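Local coordinates for probable oxidoreductase protein (Rhizobium etli, PDB 4FB5) that probably acts as a nucleotide-binding oxidoreductase of the GFO/IDH/MocA family, at residues Ser292-Leu305 with Glu314-His326. Sequence-based numbering, arbitrary orientation.
Sequences SILYDQERMNEFEL and EQGFRKILAAPAH
Phe-303 and Ile-320 form a hydrogen-bonded pair within the antiparallel beta hairpin of strand 302-307 with strand 316-321. Ile-320 N lies 2.9 Å from Phe-303 O, almost in line with the carbonyl, and Phe-303 N returns a longer bond to Ile-320 O. Leu-305 and Arg-318 exchange a second such pair, and Ala-322 N adds one more backbone bond, 2.9 Å to Asn-301 O.

Apolar packing uses both faces of the sheet. Phe-303, its CG between the backbone N and carbonyl carbon (chi1 71°), lays its ring alongside Ile-320, with CZ 3.7 Å from CD1 of that isoleucine; the same CD1 reaches Leu-305 CB. Helix 158-168 packs against Phe-303 through Val-159 and Leu-166. On the face bearing Glu-302 and Glu-304, Phe-317 reaches past strand 302-307 to strand 291-296. There Leu-294 CD1 sits over one face of its ring in a CH-pi contact, 3.9 Å from the centroid, while Ser-292 CB approaches CZ obliquely at 3.9 Å. Glu-304 OE1 lies 3.6 Å from Phe-317 CB, its carboxylate turned 66° from the ring. An alanine in place of Phe-317 would probably leave Leu-294 CD1 without the ring it lies against and open a gap beside Ser-292.

Among the charged groups, Glu-302 OE1 meets the aliphatic part of Lys-319, 3.5 Å from CD, and accepts a weak hydrogen bond from Arg-299 NE, part of a salt bridge between the two.

Phe-317 to Lys-319 also pair with an antiparallel strand of the second subunit. Strand 316-321, at the sheet's edge within this chain, thus carries it into that subunit; backbone bonds fix the hairpin's register, between an apolar Phe-303/Leu-305/Ile-320 cluster and a face mixing Leu-294 and Phe-317 with charged chains.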
loop_
_atom_site.group_PDB
_atom_site.type_symbol
_atom_site.label_atom_id
_atom_site.label_comp_id
_atom_site.label_asym_id
_atom_site.label_seq_id
_atom_site.Cartn_x
_atom_site.Cartn_y
_atom_site.Cartn_z
ATOM N N SER A 292 -9.835 -14.640 5.896
ATOM C CA SER A 292 -8.724 -14.712 4.930
ATOM C C SER A 292 -7.401 -14.196 5.479
ATOM O O SER A 292 -7.361 -13.373 6.404
ATOM C CB SER A 292 -9.088 -13.898 3.687
ATOM O OG SER A 292 -10.416 -14.147 3.285
ATOM N N ILE A 293 -6.321 -14.654 4.874
ATOM C CA ILE A 293 -4.985 -14.123 5.172
ATOM C C ILE A 293 -4.182 -13.789 3.901
ATOM O O ILE A 293 -4.174 -14.580 2.947
ATOM C CB ILE A 293 -4.231 -15.120 6.024
ATOM C CG1 ILE A 293 -4.770 -15.064 7.441
ATOM C CG2 ILE A 293 -2.760 -14.833 6.005
ATOM C CD1 ILE A 293 -4.783 -16.402 8.194
ATOM N N LEU A 294 -3.521 -12.632 3.918
ATOM C CA LEU A 294 -2.585 -12.190 2.896
ATOM C C LEU A 294 -1.212 -11.986 3.508
ATOM O O LEU A 294 -1.105 -11.467 4.635
ATOM C CB LEU A 294 -3.051 -10.883 2.280
ATOM C CG LEU A 294 -4.529 -10.856 1.847
ATOM C CD1 LEU A 294 -4.911 -9.532 1.230
ATOM C CD2 LEU A 294 -5.001 -12.060 0.915
ATOM N N TYR A 295 -0.160 -12.410 2.777
ATOM C CA TYR A 295 1.208 -12.222 3.193
ATOM C C TYR A 295 2.067 -11.997 1.973
ATOM O O TYR A 295 1.779 -12.534 0.952
ATOM C CB TYR A 295 1.695 -13.440 3.961
ATOM C CG TYR A 295 3.178 -13.424 4.182
ATOM C CD1 TYR A 295 3.756 -12.644 5.175
ATOM C CD2 TYR A 295 4.006 -14.104 3.324
ATOM C CE1 TYR A 295 5.166 -12.589 5.331
ATOM C CE2 TYR A 295 5.377 -14.019 3.442
ATOM C CZ TYR A 295 5.929 -13.301 4.445
ATOM O OH TYR A 295 7.234 -13.385 4.558
ATOM N N ASP A 296 3.121 -11.205 2.097
ATOM C CA ASP A 296 4.009 -10.879 1.002
ATOM C C ASP A 296 5.434 -10.668 1.540
ATOM O O ASP A 296 5.682 -9.631 2.183
ATOM C CB ASP A 296 3.579 -9.592 0.327
ATOM C CG ASP A 296 4.253 -9.395 -1.064
ATOM O OD1 ASP A 296 3.513 -9.058 -2.031
ATOM O OD2 ASP A 296 5.510 -9.572 -1.198
ATOM N N GLN A 297 6.338 -11.615 1.244
ATOM C CA GLN A 297 7.743 -11.591 1.622
ATOM C C GLN A 297 8.468 -10.251 1.448
ATOM O O GLN A 297 9.497 -10.017 2.077
ATOM C CB GLN A 297 8.504 -12.628 0.793
ATOM C CG GLN A 297 9.862 -12.981 1.359
ATOM C CD GLN A 297 9.746 -13.597 2.768
ATOM O OE1 GLN A 297 8.810 -14.370 3.064
ATOM N NE2 GLN A 297 10.671 -13.255 3.629
ATOM N N GLU A 298 7.977 -9.397 0.557
ATOM C CA GLU A 298 8.672 -8.139 0.279
ATOM C C GLU A 298 8.432 -7.112 1.392
ATOM O O GLU A 298 9.139 -6.113 1.476
ATOM C CB GLU A 298 8.313 -7.588 -1.125
ATOM C CG GLU A 298 9.134 -8.228 -2.258
ATOM C CD GLU A 298 8.795 -7.679 -3.682
ATOM O OE1 GLU A 298 9.599 -7.934 -4.608
ATOM O OE2 GLU A 298 7.735 -7.009 -3.871
ATOM N N ARG A 299 7.404 -7.384 2.197
ATOM C CA ARG A 299 7.090 -6.747 3.474
ATOM C C ARG A 299 6.928 -7.888 4.489
ATOM O O ARG A 299 5.891 -8.077 5.120
ATOM C CB ARG A 299 5.801 -5.959 3.338
ATOM C CG ARG A 299 5.989 -4.815 2.383
ATOM C CD ARG A 299 4.837 -3.863 2.343
ATOM N NE ARG A 299 3.595 -4.542 1.975
ATOM C CZ ARG A 299 3.366 -5.080 0.797
ATOM N NH1 ARG A 299 4.325 -5.076 -0.143
ATOM N NH2 ARG A 299 2.201 -5.667 0.581
HETATM N N MSE A 300 7.960 -8.700 4.532
HETATM C CA MSE A 300 8.223 -9.773 5.471
HETATM C C MSE A 300 7.669 -9.579 6.919
HETATM O O MSE A 300 7.383 -10.534 7.669
HETATM C CB MSE A 300 9.723 -9.749 5.593
HETATM C CG MSE A 300 10.333 -11.018 5.408
HETATM SE SE MSE A 300 12.060 -11.125 6.377
HETATM C CE MSE A 300 12.880 -9.391 5.836
ATOM N N ASN A 301 7.607 -8.326 7.333
ATOM C CA ASN A 301 7.284 -8.092 8.723
ATOM C C ASN A 301 5.822 -7.760 8.974
ATOM O O ASN A 301 5.508 -7.183 9.949
ATOM C CB ASN A 301 8.268 -7.094 9.342
ATOM C CG ASN A 301 9.672 -7.696 9.466
ATOM O OD1 ASN A 301 10.565 -7.349 8.717
ATOM N ND2 ASN A 301 9.841 -8.657 10.380
ATOM N N GLU A 302 4.943 -8.152 8.076
ATOM C CA GLU A 302 3.522 -7.894 8.248
ATOM C C GLU A 302 2.705 -8.972 7.567
ATOM O O GLU A 302 3.240 -9.791 6.820
ATOM C CB GLU A 302 3.118 -6.491 7.758
ATOM C CG GLU A 302 3.661 -6.164 6.400
ATOM C CD GLU A 302 3.276 -4.774 5.905
ATOM O OE1 GLU A 302 2.343 -4.693 5.062
ATOM O OE2 GLU A 302 3.929 -3.769 6.339
ATOM N N PHE A 303 1.424 -9.014 7.904
ATOM C CA PHE A 303 0.451 -9.761 7.151
ATOM C C PHE A 303 -0.886 -9.165 7.404
ATOM O O PHE A 303 -1.041 -8.353 8.264
ATOM C CB PHE A 303 0.471 -11.227 7.468
ATOM C CG PHE A 303 -0.052 -11.547 8.800
ATOM C CD1 PHE A 303 -1.325 -12.143 8.935
ATOM C CD2 PHE A 303 0.719 -11.287 9.932
ATOM C CE1 PHE A 303 -1.838 -12.442 10.185
ATOM C CE2 PHE A 303 0.230 -11.587 11.184
ATOM C CZ PHE A 303 -1.059 -12.176 11.318
ATOM N N GLU A 304 -1.838 -9.555 6.587
ATOM C CA GLU A 304 -3.142 -8.964 6.601
ATOM C C GLU A 304 -4.130 -10.074 6.877
ATOM O O GLU A 304 -4.058 -11.108 6.227
ATOM C CB GLU A 304 -3.458 -8.329 5.247
ATOM C CG GLU A 304 -2.603 -7.188 4.850
ATOM C CD GLU A 304 -3.155 -6.485 3.611
ATOM O OE1 GLU A 304 -4.251 -5.885 3.681
ATOM O OE2 GLU A 304 -2.494 -6.524 2.540
ATOM N N LEU A 305 -5.032 -9.852 7.829
ATOM C CA LEU A 305 -5.986 -10.859 8.295
ATOM C C LEU A 305 -7.408 -10.341 8.273
ATOM O O LEU A 305 -7.688 -9.300 8.852
ATOM C CB LEU A 305 -5.642 -11.279 9.738
ATOM C CG LEU A 305 -6.731 -12.056 10.496
ATOM C CD1 LEU A 305 -6.765 -13.446 10.021
ATOM C CD2 LEU A 305 -6.506 -12.071 11.986
ATOM N N GLU A 314 -17.615 -2.385 9.547
ATOM C CA GLU A 314 -16.208 -2.271 9.925
ATOM C C GLU A 314 -15.470 -3.549 9.636
ATOM O O GLU A 314 -14.631 -4.001 10.393
ATOM C CB GLU A 314 -15.970 -1.858 11.396
ATOM C CG GLU A 314 -16.347 -0.420 11.705
ATOM C CD GLU A 314 -17.833 -0.254 12.031
ATOM O OE1 GLU A 314 -18.371 -0.971 12.925
ATOM O OE2 GLU A 314 -18.471 0.589 11.393
ATOM N N GLN A 315 -15.740 -4.146 8.513
ATOM C CA GLN A 315 -14.922 -5.267 8.204
ATOM C C GLN A 315 -13.840 -4.915 7.193
ATOM O O GLN A 315 -13.989 -3.996 6.363
ATOM C CB GLN A 315 -15.804 -6.456 7.808
ATOM C CG GLN A 315 -16.371 -7.107 9.114
ATOM C CD GLN A 315 -17.041 -8.463 8.943
ATOM O OE1 GLN A 315 -17.569 -8.981 9.920
ATOM N NE2 GLN A 315 -17.014 -9.052 7.730
ATOM N N GLY A 316 -12.734 -5.624 7.294
ATOM C CA GLY A 316 -11.732 -5.481 6.320
ATOM C C GLY A 316 -10.517 -6.107 6.875
ATOM O O GLY A 316 -10.467 -6.517 8.034
ATOM N N PHE A 317 -9.509 -6.169 6.031
ATOM C CA PHE A 317 -8.289 -6.816 6.405
ATOM C C PHE A 317 -7.561 -6.034 7.427
ATOM O O PHE A 317 -7.449 -4.818 7.285
ATOM C CB PHE A 317 -7.424 -6.865 5.164
ATOM C CG PHE A 317 -7.701 -8.033 4.321
ATOM C CD1 PHE A 317 -7.164 -9.260 4.650
ATOM C CD2 PHE A 317 -8.552 -7.920 3.219
ATOM C CE1 PHE A 317 -7.427 -10.386 3.848
ATOM C CE2 PHE A 317 -8.815 -9.008 2.438
ATOM C CZ PHE A 317 -8.208 -10.270 2.745
ATOM N N ARG A 318 -6.982 -6.703 8.409
ATOM C CA ARG A 318 -6.145 -5.956 9.302
ATOM C C ARG A 318 -4.715 -6.152 9.020
ATOM O O ARG A 318 -4.258 -7.288 8.945
ATOM C CB ARG A 318 -6.399 -6.359 10.742
ATOM C CG ARG A 318 -7.197 -5.343 11.485
ATOM C CD ARG A 318 -7.285 -5.697 12.958
ATOM N NE ARG A 318 -7.745 -7.066 13.030
ATOM C CZ ARG A 318 -8.369 -7.568 14.061
ATOM N NH1 ARG A 318 -8.566 -6.773 15.114
ATOM N NH2 ARG A 318 -8.765 -8.844 14.013
ATOM N N LYS A 319 -3.987 -5.040 8.949
ATOM C CA LYS A 319 -2.540 -5.056 8.737
ATOM C C LYS A 319 -1.831 -5.224 10.097
ATOM O O LYS A 319 -1.746 -4.294 10.904
ATOM C CB LYS A 319 -2.097 -3.784 8.003
ATOM C CG LYS A 319 -0.600 -3.767 7.542
ATOM C CD LYS A 319 -0.447 -2.931 6.263
ATOM C CE LYS A 319 0.302 -1.678 6.506
ATOM N NZ LYS A 319 0.098 -0.651 5.416
ATOM N N ILE A 320 -1.339 -6.420 10.351
ATOM C CA ILE A 320 -0.734 -6.723 11.629
ATOM C C ILE A 320 0.784 -6.751 11.549
ATOM O O ILE A 320 1.334 -7.564 10.804
ATOM C CB ILE A 320 -1.220 -8.101 12.090
ATOM C CG1 ILE A 320 -2.736 -8.067 12.245
ATOM C CG2 ILE A 320 -0.475 -8.559 13.403
ATOM C CD1 ILE A 320 -3.303 -9.416 12.463
ATOM N N LEU A 321 1.459 -5.889 12.329
ATOM C CA LEU A 321 2.933 -5.797 12.301
ATOM C C LEU A 321 3.675 -6.753 13.240
ATOM O O LEU A 321 3.301 -6.952 14.433
ATOM C CB LEU A 321 3.373 -4.372 12.525
ATOM C CG LEU A 321 2.666 -3.321 11.631
ATOM C CD1 LEU A 321 3.102 -1.911 12.007
ATOM C CD2 LEU A 321 2.808 -3.535 10.088
ATOM N N ALA A 322 4.723 -7.372 12.729
ATOM C CA ALA A 322 5.515 -8.305 13.530
ATOM C C ALA A 322 5.841 -7.727 14.908
ATOM O O ALA A 322 6.332 -6.570 15.017
ATOM C CB ALA A 322 6.777 -8.677 12.797
ATOM N N ALA A 323 5.548 -8.509 15.953
ATOM C CA ALA A 323 5.656 -8.006 17.355
ATOM C C ALA A 323 6.217 -9.026 18.325
ATOM O O ALA A 323 6.266 -10.193 18.016
ATOM C CB ALA A 323 4.318 -7.444 17.858
ATOM N N PRO A 324 6.660 -8.595 19.510
ATOM C CA PRO A 324 7.218 -9.538 20.493
ATOM C C PRO A 324 6.323 -10.739 20.797
ATOM O O PRO A 324 6.851 -11.825 21.030
ATOM C CB PRO A 324 7.361 -8.677 21.728
ATOM C CG PRO A 324 7.702 -7.309 21.155
ATOM C CD PRO A 324 6.763 -7.199 19.978
ATOM N N ALA A 325 5.001 -10.565 20.768
ATOM C CA ALA A 325 4.064 -11.679 20.891
ATOM C C ALA A 325 4.171 -12.781 19.806
ATOM O O ALA A 325 3.790 -13.944 20.051
ATOM C CB ALA A 325 2.668 -11.141 20.948
ATOM N N HIS A 326 4.660 -12.428 18.610
ATOM C CA HIS A 326 4.828 -13.399 17.524
ATOM C C HIS A 326 6.207 -14.015 17.673
ATOM O O HIS A 326 7.219 -13.584 17.077
ATOM C CB HIS A 326 4.657 -12.741 16.163
ATOM C CG HIS A 326 3.436 -11.883 16.059
ATOM N ND1 HIS A 326 3.500 -10.534 15.808
ATOM C CD2 HIS A 326 2.124 -12.169 16.223
ATOM C CE1 HIS A 326 2.282 -10.029 15.808
ATOM N NE2 HIS A 326 1.427 -10.995 16.060
#